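Local coordinates for putative sugar kinase PH1459 (Pyrococcus horikoshii, PDB 3EWM), which probably phosphorylates a sugar at the expense of ATP, as a PfkB-family carbohydrate kinase with likely fructokinase activity, at residues D82-F91 and L102-N111; A37-G47 and K282-K291. One frame throughout, in Å; residues are numbered along the deposited sequence.

Contact 1: D82-F91 and L102-N111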
loop_
_atom_site.group_PDB
_atom_site.type_symbol
_atom_site.label_atom_id
_atom_site.label_comp_id
_atom_site.label_asym_id
_atom_site.label_seq_id
_atom_site.Cartn_x
_atom_site.Cartn_y
_atom_site.Cartn_z
ATOM N N ASP A 82 -3.068 -7.457 -13.247
ATOM C CA ASP A 82 -4.362 -7.639 -12.631
ATOM C C ASP A 82 -5.173 -6.356 -12.792
ATOM O O ASP A 82 -4.747 -5.272 -12.390
ATOM C CB ASP A 82 -4.171 -7.989 -11.161
ATOM C CG ASP A 82 -5.395 -8.615 -10.546
ATOM O OD1 ASP A 82 -6.520 -8.157 -10.838
ATOM O OD2 ASP A 82 -5.224 -9.541 -9.738
ATOM N N GLU A 83 -6.329 -6.489 -13.430
ATOM C CA GLU A 83 -7.236 -5.362 -13.597
ATOM C C GLU A 83 -8.088 -5.106 -12.356
ATOM O O GLU A 83 -8.755 -4.080 -12.263
ATOM C CB GLU A 83 -8.135 -5.599 -14.822
ATOM C CG GLU A 83 -7.358 -5.750 -16.134
ATOM C CD GLU A 83 -6.633 -4.478 -16.555
ATOM O OE1 GLU A 83 -6.966 -3.384 -16.041
ATOM O OE2 GLU A 83 -5.729 -4.571 -17.410
ATOM N N LYS A 84 -8.076 -6.034 -11.408
ATOM C CA LYS A 84 -8.906 -5.897 -10.213
ATOM C C LYS A 84 -8.132 -5.695 -8.901
ATOM O O LYS A 84 -8.734 -5.382 -7.879
ATOM C CB LYS A 84 -9.842 -7.097 -10.064
ATOM C CG LYS A 84 -10.722 -7.375 -11.281
ATOM C CD LYS A 84 -11.779 -6.324 -11.423
ATOM C CE LYS A 84 -12.784 -6.714 -12.503
ATOM N NZ LYS A 84 -13.594 -5.529 -12.910
ATOM N N LYS A 85 -6.820 -5.903 -8.911
ATOM C CA LYS A 85 -6.052 -5.748 -7.682
ATOM C C LYS A 85 -4.884 -4.842 -7.996
ATOM O O LYS A 85 -4.416 -4.804 -9.116
ATOM C CB LYS A 85 -5.555 -7.088 -7.112
ATOM C CG LYS A 85 -6.628 -8.165 -6.841
ATOM C CD LYS A 85 -7.600 -7.795 -5.753
ATOM C CE LYS A 85 -8.610 -8.934 -5.511
ATOM N NZ LYS A 85 -9.454 -8.616 -4.321
ATOM N N HIS A 86 -4.454 -4.080 -7.005
ATOM C CA HIS A 86 -3.326 -3.186 -7.180
ATOM C C HIS A 86 -2.037 -3.937 -6.934
ATOM O O HIS A 86 -2.029 -5.003 -6.322
ATOM C CB HIS A 86 -3.468 -1.982 -6.258
ATOM C CG HIS A 86 -4.693 -1.186 -6.562
ATOM N ND1 HIS A 86 -5.814 -1.204 -5.759
ATOM C CD2 HIS A 86 -5.014 -0.445 -7.646
ATOM C CE1 HIS A 86 -6.757 -0.465 -6.317
ATOM N NE2 HIS A 86 -6.296 0.006 -7.463
ATOM N N THR A 87 -0.964 -3.362 -7.449
ATOM C CA THR A 87 0.360 -3.907 -7.296
ATOM C C THR A 87 0.688 -4.075 -5.815
ATOM O O THR A 87 0.378 -3.210 -4.991
ATOM C CB THR A 87 1.360 -2.968 -7.974
ATOM O OG1 THR A 87 1.096 -2.944 -9.389
ATOM C CG2 THR A 87 2.772 -3.431 -7.734
ATOM N N GLY A 88 1.296 -5.204 -5.486
ATOM C CA GLY A 88 1.802 -5.421 -4.145
ATOM C C GLY A 88 2.618 -4.261 -3.623
ATOM O O GLY A 88 3.425 -3.651 -4.347
ATOM N N ILE A 89 2.404 -3.967 -2.350
ATOM C CA ILE A 89 3.181 -2.988 -1.657
ATOM C C ILE A 89 3.486 -3.515 -0.260
ATOM O O ILE A 89 2.703 -4.247 0.363
ATOM C CB ILE A 89 2.469 -1.594 -1.550
ATOM C CG1 ILE A 89 1.122 -1.746 -0.849
ATOM C CG2 ILE A 89 2.384 -0.854 -2.935
ATOM C CD1 ILE A 89 0.624 -0.466 -0.288
ATOM N N VAL A 90 4.669 -3.184 0.203
ATOM C CA VAL A 90 5.017 -3.417 1.575
ATOM C C VAL A 90 5.795 -2.217 2.084
ATOM O O VAL A 90 6.652 -1.692 1.385
ATOM C CB VAL A 90 5.782 -4.772 1.782
ATOM C CG1 VAL A 90 7.014 -4.840 0.936
ATOM C CG2 VAL A 90 6.139 -4.989 3.286
ATOM N N PHE A 91 5.451 -1.784 3.292
ATOM C CA PHE A 91 6.180 -0.733 3.991
ATOM C C PHE A 91 7.142 -1.421 4.927
ATOM O O PHE A 91 6.751 -2.315 5.664
ATOM C CB PHE A 91 5.210 0.158 4.752
ATOM C CG PHE A 91 4.248 0.877 3.850
ATOM C CD1 PHE A 91 4.563 2.150 3.348
ATOM C CD2 PHE A 91 3.048 0.274 3.466
ATOM C CE1 PHE A 91 3.698 2.805 2.497
ATOM C CE2 PHE A 91 2.173 0.934 2.609
ATOM C CZ PHE A 91 2.508 2.198 2.123
ATOM N N LEU A 102 4.857 -3.715 6.987
ATOM C CA LEU A 102 3.415 -3.716 6.879
ATOM C C LEU A 102 3.149 -4.062 5.451
ATOM O O LEU A 102 3.349 -3.242 4.555
ATOM C CB LEU A 102 2.817 -2.365 7.229
ATOM C CG LEU A 102 1.317 -2.165 6.994
ATOM C CD1 LEU A 102 0.438 -3.198 7.750
ATOM C CD2 LEU A 102 0.971 -0.744 7.390
ATOM N N LEU A 103 2.753 -5.314 5.260
ATOM C CA LEU A 103 2.516 -5.877 3.932
ATOM C C LEU A 103 1.023 -5.842 3.670
ATOM O O LEU A 103 0.234 -6.305 4.496
ATOM C CB LEU A 103 3.048 -7.309 3.863
ATOM C CG LEU A 103 2.871 -8.069 2.547
ATOM C CD1 LEU A 103 4.059 -8.982 2.341
ATOM C CD2 LEU A 103 1.537 -8.859 2.536
ATOM N N TYR A 104 0.656 -5.280 2.524
ATOM C CA TYR A 104 -0.726 -5.199 2.086
ATOM C C TYR A 104 -1.056 -6.478 1.331
ATOM O O TYR A 104 -0.388 -6.815 0.357
ATOM C CB TYR A 104 -0.938 -3.932 1.247
ATOM C CG TYR A 104 -1.176 -2.755 2.149
ATOM C CD1 TYR A 104 -0.185 -2.329 3.042
ATOM C CD2 TYR A 104 -2.412 -2.115 2.181
ATOM C CE1 TYR A 104 -0.416 -1.302 3.921
ATOM C CE2 TYR A 104 -2.640 -1.063 3.049
ATOM C CZ TYR A 104 -1.649 -0.669 3.925
ATOM O OH TYR A 104 -1.872 0.374 4.812
ATOM N N ASP A 105 -2.054 -7.211 1.810
ATOM C CA ASP A 105 -2.247 -8.560 1.321
ATOM C C ASP A 105 -3.288 -8.641 0.217
ATOM O O ASP A 105 -3.286 -9.578 -0.553
ATOM C CB ASP A 105 -2.564 -9.531 2.461
ATOM C CG ASP A 105 -3.924 -9.288 3.071
ATOM O OD1 ASP A 105 -4.367 -8.122 3.117
ATOM O OD2 ASP A 105 -4.553 -10.271 3.513
ATOM N N ASP A 106 -4.197 -7.683 0.107
ATOM C CA ASP A 106 -5.143 -7.871 -0.974
ATOM C C ASP A 106 -4.633 -7.146 -2.176
ATOM O O ASP A 106 -5.111 -6.054 -2.518
ATOM C CB ASP A 106 -6.571 -7.478 -0.641
ATOM C CG ASP A 106 -7.550 -8.483 -1.192
ATOM O OD1 ASP A 106 -8.193 -9.192 -0.379
ATOM O OD2 ASP A 106 -7.609 -8.630 -2.434
ATOM N N VAL A 107 -3.632 -7.772 -2.783
ATOM C CA VAL A 107 -2.869 -7.186 -3.853
ATOM C C VAL A 107 -2.701 -8.233 -4.951
ATOM O O VAL A 107 -3.016 -9.412 -4.759
ATOM C CB VAL A 107 -1.478 -6.709 -3.360
ATOM C CG1 VAL A 107 -1.616 -5.490 -2.408
ATOM C CG2 VAL A 107 -0.719 -7.864 -2.696
ATOM N N ALA A 108 -2.175 -7.787 -6.083
ATOM C CA ALA A 108 -2.232 -8.544 -7.315
ATOM C C ALA A 108 -1.467 -9.857 -7.246
ATOM O O ALA A 108 -1.945 -10.868 -7.782
ATOM C CB ALA A 108 -1.728 -7.699 -8.461
ATOM N N TYR A 109 -0.307 -9.870 -6.573
ATOM C CA TYR A 109 0.530 -11.083 -6.609
ATOM C C TYR A 109 -0.081 -12.240 -5.831
ATOM O O TYR A 109 0.295 -13.401 -6.047
ATOM C CB TYR A 109 1.991 -10.818 -6.183
ATOM C CG TYR A 109 2.165 -10.450 -4.741
ATOM C CD1 TYR A 109 2.075 -11.413 -3.734
ATOM C CD2 TYR A 109 2.451 -9.131 -4.380
ATOM C CE1 TYR A 109 2.261 -11.082 -2.403
ATOM C CE2 TYR A 109 2.613 -8.784 -3.053
ATOM C CZ TYR A 109 2.509 -9.763 -2.070
ATOM O OH TYR A 109 2.650 -9.403 -0.755
ATOM N N PHE A 110 -1.036 -11.915 -4.959
ATOM C CA PHE A 110 -1.796 -12.909 -4.194
ATOM C C PHE A 110 -3.041 -13.388 -4.945
ATOM O O PHE A 110 -3.729 -14.301 -4.488
ATOM C CB PHE A 110 -2.208 -12.351 -2.832
ATOM C CG PHE A 110 -1.152 -12.449 -1.763
ATOM C CD1 PHE A 110 -0.446 -13.631 -1.560
ATOM C CD2 PHE A 110 -0.900 -11.363 -0.918
ATOM C CE1 PHE A 110 0.498 -13.737 -0.555
ATOM C CE2 PHE A 110 0.044 -11.470 0.118
ATOM C CZ PHE A 110 0.741 -12.652 0.294
ATOM N N ASN A 111 -3.277 -12.818 -6.126
ATOM C CA ASN A 111 -4.449 -13.118 -6.946
ATOM C C ASN A 111 -4.149 -13.933 -8.226
ATOM O O ASN A 111 -4.849 -13.798 -9.232
ATOM C CB ASN A 111 -5.128 -11.795 -7.329
ATOM C CG ASN A 111 -6.597 -11.956 -7.661
ATOM O OD1 ASN A 111 -7.288 -12.817 -7.101
ATOM N ND2 ASN A 111 -7.095 -11.096 -8.543
HETATM O O HOH W 1 -5.871 -4.515 -4.464
HETATM O O HOH W 2 1.946 -6.698 -0.623
#

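Contact 2: A37-G47 and K282-K291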
loop_
_atom_site.group_PDB
_atom_site.type_symbol
_atom_site.label_atom_id
_atom_site.label_comp_id
_atom_site.label_asym_id
_atom_site.label_seq_id
_atom_site.Cartn_x
_atom_site.Cartn_y
_atom_site.Cartn_z
ATOM N N ALA A 37 11.513 -12.103 -7.012
ATOM C CA ALA A 37 11.983 -11.076 -7.939
ATOM C C ALA A 37 13.455 -10.793 -7.670
ATOM O O ALA A 37 14.245 -10.647 -8.602
ATOM C CB ALA A 37 11.181 -9.827 -7.778
ATOM N N ASN A 38 13.818 -10.695 -6.390
ATOM C CA ASN A 38 15.198 -10.373 -6.048
ATOM C C ASN A 38 16.125 -11.485 -6.491
ATOM O O ASN A 38 17.224 -11.229 -6.965
ATOM C CB ASN A 38 15.375 -10.127 -4.544
ATOM C CG ASN A 38 14.395 -9.098 -3.984
ATOM O OD1 ASN A 38 13.853 -8.271 -4.706
ATOM N ND2 ASN A 38 14.153 -9.169 -2.672
ATOM N N VAL A 39 15.684 -12.724 -6.302
ATOM C CA VAL A 39 16.458 -13.878 -6.734
ATOM C C VAL A 39 16.552 -13.888 -8.268
ATOM O O VAL A 39 17.611 -14.144 -8.834
ATOM C CB VAL A 39 15.843 -15.203 -6.248
ATOM C CG1 VAL A 39 16.615 -16.397 -6.853
ATOM C CG2 VAL A 39 15.877 -15.290 -4.732
ATOM N N ALA A 40 15.437 -13.584 -8.921
ATOM C CA ALA A 40 15.397 -13.557 -10.387
ATOM C C ALA A 40 16.403 -12.554 -10.927
ATOM O O ALA A 40 17.104 -12.846 -11.892
ATOM C CB ALA A 40 13.999 -13.214 -10.890
ATOM N N VAL A 41 16.472 -11.377 -10.306
ATOM C CA VAL A 41 17.466 -10.369 -10.693
ATOM C C VAL A 41 18.895 -10.882 -10.427
ATOM O O VAL A 41 19.771 -10.751 -11.282
ATOM C CB VAL A 41 17.184 -9.010 -9.993
ATOM C CG1 VAL A 41 18.376 -8.038 -10.115
ATOM C CG2 VAL A 41 15.908 -8.400 -10.553
ATOM N N GLY A 42 19.108 -11.496 -9.269
ATOM C CA GLY A 42 20.408 -12.096 -8.948
ATOM C C GLY A 42 20.852 -13.106 -9.987
ATOM O O GLY A 42 21.979 -13.046 -10.465
ATOM N N VAL A 43 19.955 -14.021 -10.346
ATOM C CA VAL A 43 20.211 -15.030 -11.395
ATOM C C VAL A 43 20.647 -14.380 -12.703
ATOM O O VAL A 43 21.675 -14.752 -13.279
ATOM C CB VAL A 43 18.990 -15.921 -11.611
ATOM C CG1 VAL A 43 19.141 -16.795 -12.861
ATOM C CG2 VAL A 43 18.758 -16.786 -10.367
ATOM N N SER A 44 19.878 -13.390 -13.141
ATOM C CA SER A 44 20.221 -12.616 -14.319
ATOM C C SER A 44 21.580 -11.948 -14.191
ATOM O O SER A 44 22.369 -11.988 -15.117
ATOM C CB SER A 44 19.154 -11.573 -14.624
ATOM O OG SER A 44 19.483 -10.894 -15.830
ATOM N N ARG A 45 21.865 -11.353 -13.034
ATOM C CA ARG A 45 23.151 -10.697 -12.829
ATOM C C ARG A 45 24.347 -11.638 -12.903
ATOM O O ARG A 45 25.444 -11.243 -13.329
ATOM C CB ARG A 45 23.151 -9.941 -11.521
ATOM C CG ARG A 45 22.324 -8.712 -11.613
ATOM C CD ARG A 45 22.661 -7.817 -10.510
ATOM N NE ARG A 45 21.775 -6.672 -10.428
ATOM C CZ ARG A 45 21.659 -5.953 -9.329
ATOM N NH1 ARG A 45 22.371 -6.300 -8.267
ATOM N NH2 ARG A 45 20.845 -4.909 -9.286
ATOM N N LEU A 46 24.120 -12.878 -12.498
ATOM C CA LEU A 46 25.105 -13.944 -12.593
ATOM C C LEU A 46 25.235 -14.536 -14.009
ATOM O O LEU A 46 25.989 -15.486 -14.209
ATOM C CB LEU A 46 24.745 -15.047 -11.599
ATOM C CG LEU A 46 24.743 -14.593 -10.147
ATOM C CD1 LEU A 46 24.388 -15.750 -9.233
ATOM C CD2 LEU A 46 26.106 -14.025 -9.791
ATOM N N GLY A 47 24.483 -13.988 -14.958
ATOM C CA GLY A 47 24.616 -14.327 -16.389
ATOM C C GLY A 47 23.708 -15.434 -16.886
ATOM O O GLY A 47 23.904 -15.962 -17.998
ATOM N N LYS A 282 26.763 -3.689 -1.822
ATOM C CA LYS A 282 25.775 -3.086 -2.700
ATOM C C LYS A 282 24.479 -2.826 -1.908
ATOM O O LYS A 282 24.053 -3.655 -1.093
ATOM C CB LYS A 282 25.511 -4.009 -3.910
ATOM C CG LYS A 282 26.769 -4.310 -4.789
ATOM C CD LYS A 282 26.513 -5.368 -5.874
ATOM C CE LYS A 282 26.972 -4.897 -7.274
ATOM N NZ LYS A 282 26.055 -5.418 -8.363
ATOM N N ARG A 283 23.863 -1.665 -2.130
ATOM C CA ARG A 283 22.653 -1.298 -1.392
ATOM C C ARG A 283 21.390 -1.944 -1.933
ATOM O O ARG A 283 21.240 -2.125 -3.149
ATOM C CB ARG A 283 22.458 0.217 -1.408
ATOM C CG ARG A 283 23.478 0.957 -0.600
ATOM C CD ARG A 283 23.215 2.445 -0.659
ATOM N NE ARG A 283 24.436 3.198 -0.395
ATOM C CZ ARG A 283 24.941 3.399 0.820
ATOM N NH1 ARG A 283 24.329 2.898 1.892
ATOM N NH2 ARG A 283 26.067 4.101 0.957
ATOM N N GLY A 284 20.471 -2.260 -1.023
ATOM C CA GLY A 284 19.106 -2.626 -1.397
ATOM C C GLY A 284 18.839 -4.104 -1.609
ATOM O O GLY A 284 19.731 -4.961 -1.442
ATOM N N ALA A 285 17.598 -4.392 -1.979
ATOM C CA ALA A 285 17.122 -5.767 -2.143
ATOM C C ALA A 285 17.739 -6.515 -3.328
ATOM O O ALA A 285 17.721 -7.752 -3.356
ATOM C CB ALA A 285 15.591 -5.793 -2.228
ATOM N N TRP A 286 18.280 -5.778 -4.308
ATOM C CA TRP A 286 18.954 -6.395 -5.456
ATOM C C TRP A 286 20.437 -6.111 -5.374
ATOM O O TRP A 286 20.959 -5.206 -6.043
ATOM C CB TRP A 286 18.433 -5.857 -6.796
ATOM C CG TRP A 286 17.001 -6.144 -7.054
ATOM C CD1 TRP A 286 16.166 -6.922 -6.301
ATOM C CD2 TRP A 286 16.234 -5.692 -8.166
ATOM N NE1 TRP A 286 14.922 -6.963 -6.859
ATOM C CE2 TRP A 286 14.930 -6.222 -8.013
ATOM C CE3 TRP A 286 16.511 -4.878 -9.274
ATOM C CZ2 TRP A 286 13.913 -5.988 -8.934
ATOM C CZ3 TRP A 286 15.481 -4.636 -10.193
ATOM C CH2 TRP A 286 14.205 -5.188 -10.014
ATOM N N SER A 287 21.110 -6.885 -4.543
ATOM C CA SER A 287 22.489 -6.599 -4.221
ATOM C C SER A 287 23.461 -7.616 -4.838
ATOM O O SER A 287 24.669 -7.488 -4.663
ATOM C CB SER A 287 22.651 -6.526 -2.702
ATOM O OG SER A 287 22.540 -7.812 -2.159
ATOM N N THR A 288 22.946 -8.592 -5.581
ATOM C CA THR A 288 23.799 -9.621 -6.182
ATOM C C THR A 288 24.831 -8.935 -7.082
ATOM O O THR A 288 24.457 -8.127 -7.915
ATOM C CB THR A 288 22.996 -10.600 -7.054
ATOM O OG1 THR A 288 21.969 -11.203 -6.268
ATOM C CG2 THR A 288 23.911 -11.686 -7.664
ATOM N N PRO A 289 26.120 -9.253 -6.904
ATOM C CA PRO A 289 27.131 -8.715 -7.814
ATOM C C PRO A 289 26.971 -9.277 -9.223
ATOM O O PRO A 289 26.395 -10.343 -9.414
ATOM C CB PRO A 289 28.442 -9.179 -7.193
ATOM C CG PRO A 289 28.061 -10.447 -6.437
ATOM C CD PRO A 289 26.727 -10.091 -5.851
ATOM N N ARG A 290 27.489 -8.547 -10.196
ATOM C CA ARG A 290 27.433 -8.982 -11.576
ATOM C C ARG A 290 28.496 -10.039 -11.862
ATOM O O ARG A 290 29.566 -10.057 -11.230
ATOM C CB ARG A 290 27.588 -7.776 -12.504
ATOM C CG ARG A 290 26.586 -6.674 -12.173
ATOM C CD ARG A 290 26.269 -5.788 -13.346
ATOM N NE ARG A 290 24.863 -5.401 -13.272
ATOM C CZ ARG A 290 23.867 -6.043 -13.887
ATOM N NH1 ARG A 290 24.098 -7.104 -14.658
ATOM N NH2 ARG A 290 22.630 -5.610 -13.733
ATOM N N LYS A 291 28.175 -10.920 -12.806
ATOM C CA LYS A 291 29.100 -11.905 -13.324
ATOM C C LYS A 291 30.488 -11.297 -13.587
ATOM O O LYS A 291 31.510 -11.870 -13.184
ATOM C CB LYS A 291 28.526 -12.518 -14.608
ATOM C CG LYS A 291 29.465 -13.456 -15.304
ATOM C CD LYS A 291 28.745 -14.295 -16.328
ATOM C CE LYS A 291 29.721 -15.205 -17.036
ATOM N NZ LYS A 291 29.039 -16.293 -17.783
HETATM O O HOH W 3 19.658 -9.733 -6.146
HETATM O O HOH W 4 20.220 -2.716 -7.581
HETATM O O HOH W 5 25.730 -9.607 -15.405
HETATM O O HOH W 6 26.645 -17.125 -16.277
#

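Contact 1: D82-F91 and L102-N111
Ile89 CD1 sits over one face of the Tyr104 ring, 4.1 Å from its centroid and 24° off the normal, which meets the geometry of a CH-pi contact. Phe91 reaches the same tyrosine obliquely, its CE2 lying 3.7 Å from Tyr104 CE1. At the edge of the Tyr109 ring lies Gly88 CA, 3.6 Å from CE2, and Val107 CG2 covers one face of that ring. A water receiving a hydrogen bond from Tyr109 OH donates to Ile89 O and Tyr104 O, linking the two segments beside the strand pair. The ladder itself is antiparallel: Phe91 and Leu102 form a hydrogen-bonded pair, Val90 and Leu103 a non-hydrogen-bonded one. Farther on, Asn111 ND2 gives a nearly straight bond (2.7 Å, 167°) to the syn lone pair of Asp82 OD2, carboxylate and amide almost coplanar. Lys85, its chain bent at chi2 (-66°), passes Asn111 and brings NZ to 2.6 Å from Asp106 OD2 in a salt bridge. Strand 88-93 of the hairpin runs parallel to 11-16, with 100-103 on its other side; Ile89 and Tyr104 pack on the second subunit, where Tyr104 OH hydrogen-bonds Thr87 O of that subunit, consistent with the dimerising lid sheet of PfkB-family kinases.

Contact 2: A37-G47 and K282-K291
A Schellman motif at Gly47 closes helix 35-45, and the loop leading into helix 291-294 runs along that helix from Asn38 to its C-terminal end. Val41 CG2 stands above the six-membered ring of Trp286, 3.4 Å from the centroid and 8° off the normal, a well-centred CH-pi contact. At the indole edge, NE1 donates to Asn38 OD1 (2.7 Å), a bent bond at 130°. Thr288 OG1 comes within 3.2 Å of Gly42 CA, a close approach that a side chain on the glycine would obstruct. Arg45, extended from CG to NE, carries NH1 to two loop carbonyls: Thr288 O, 2.8 Å away near the guanidinium plane, and Trp286 O at 2.9 Å, approached from above its carbonyl plane. Arg45 NE and Arg290 NH2 both salt-bridge Glu72. A leucine in place of Arg45 would probably leave both carbonyls without this donor and Glu72 without one charged mate. Arg45 CG lies over one face of the Arg290 guanidinium. At the last residue of the helix, Arg45 O accepts from Lys291 N (2.8 Å). Around this seam, helix 60-71 touches Val41 and Trp286, helix 245-259 meets Leu46 and Thr288, and helix 265-279 packs on Thr288 and Pro289.

Both contacts lie within one PfkB chain but hold different elements, their centres about 23 Å apart and their nearest atoms about 9 Å. Contact 1 is the more buried: 12 of its 16 touching residues are buried, although it lies about 18 Å from the chain centre, probably in part because the second subunit packs on it. Contact 2, about 11 Å from that centre, is partly buried and untouched by another chain. Their summed buried areas, 719 and 722 Å², hardly differ. Residues 82-91 and 102-111 are close in sequence and joined by strand pairing, whereas 37-47 and 282-291, 235 residues apart, meet mainly through side chains, an arginine on loop carbonyls and an indole on the helix, with a single backbone bond. Helix 60-71 touches both.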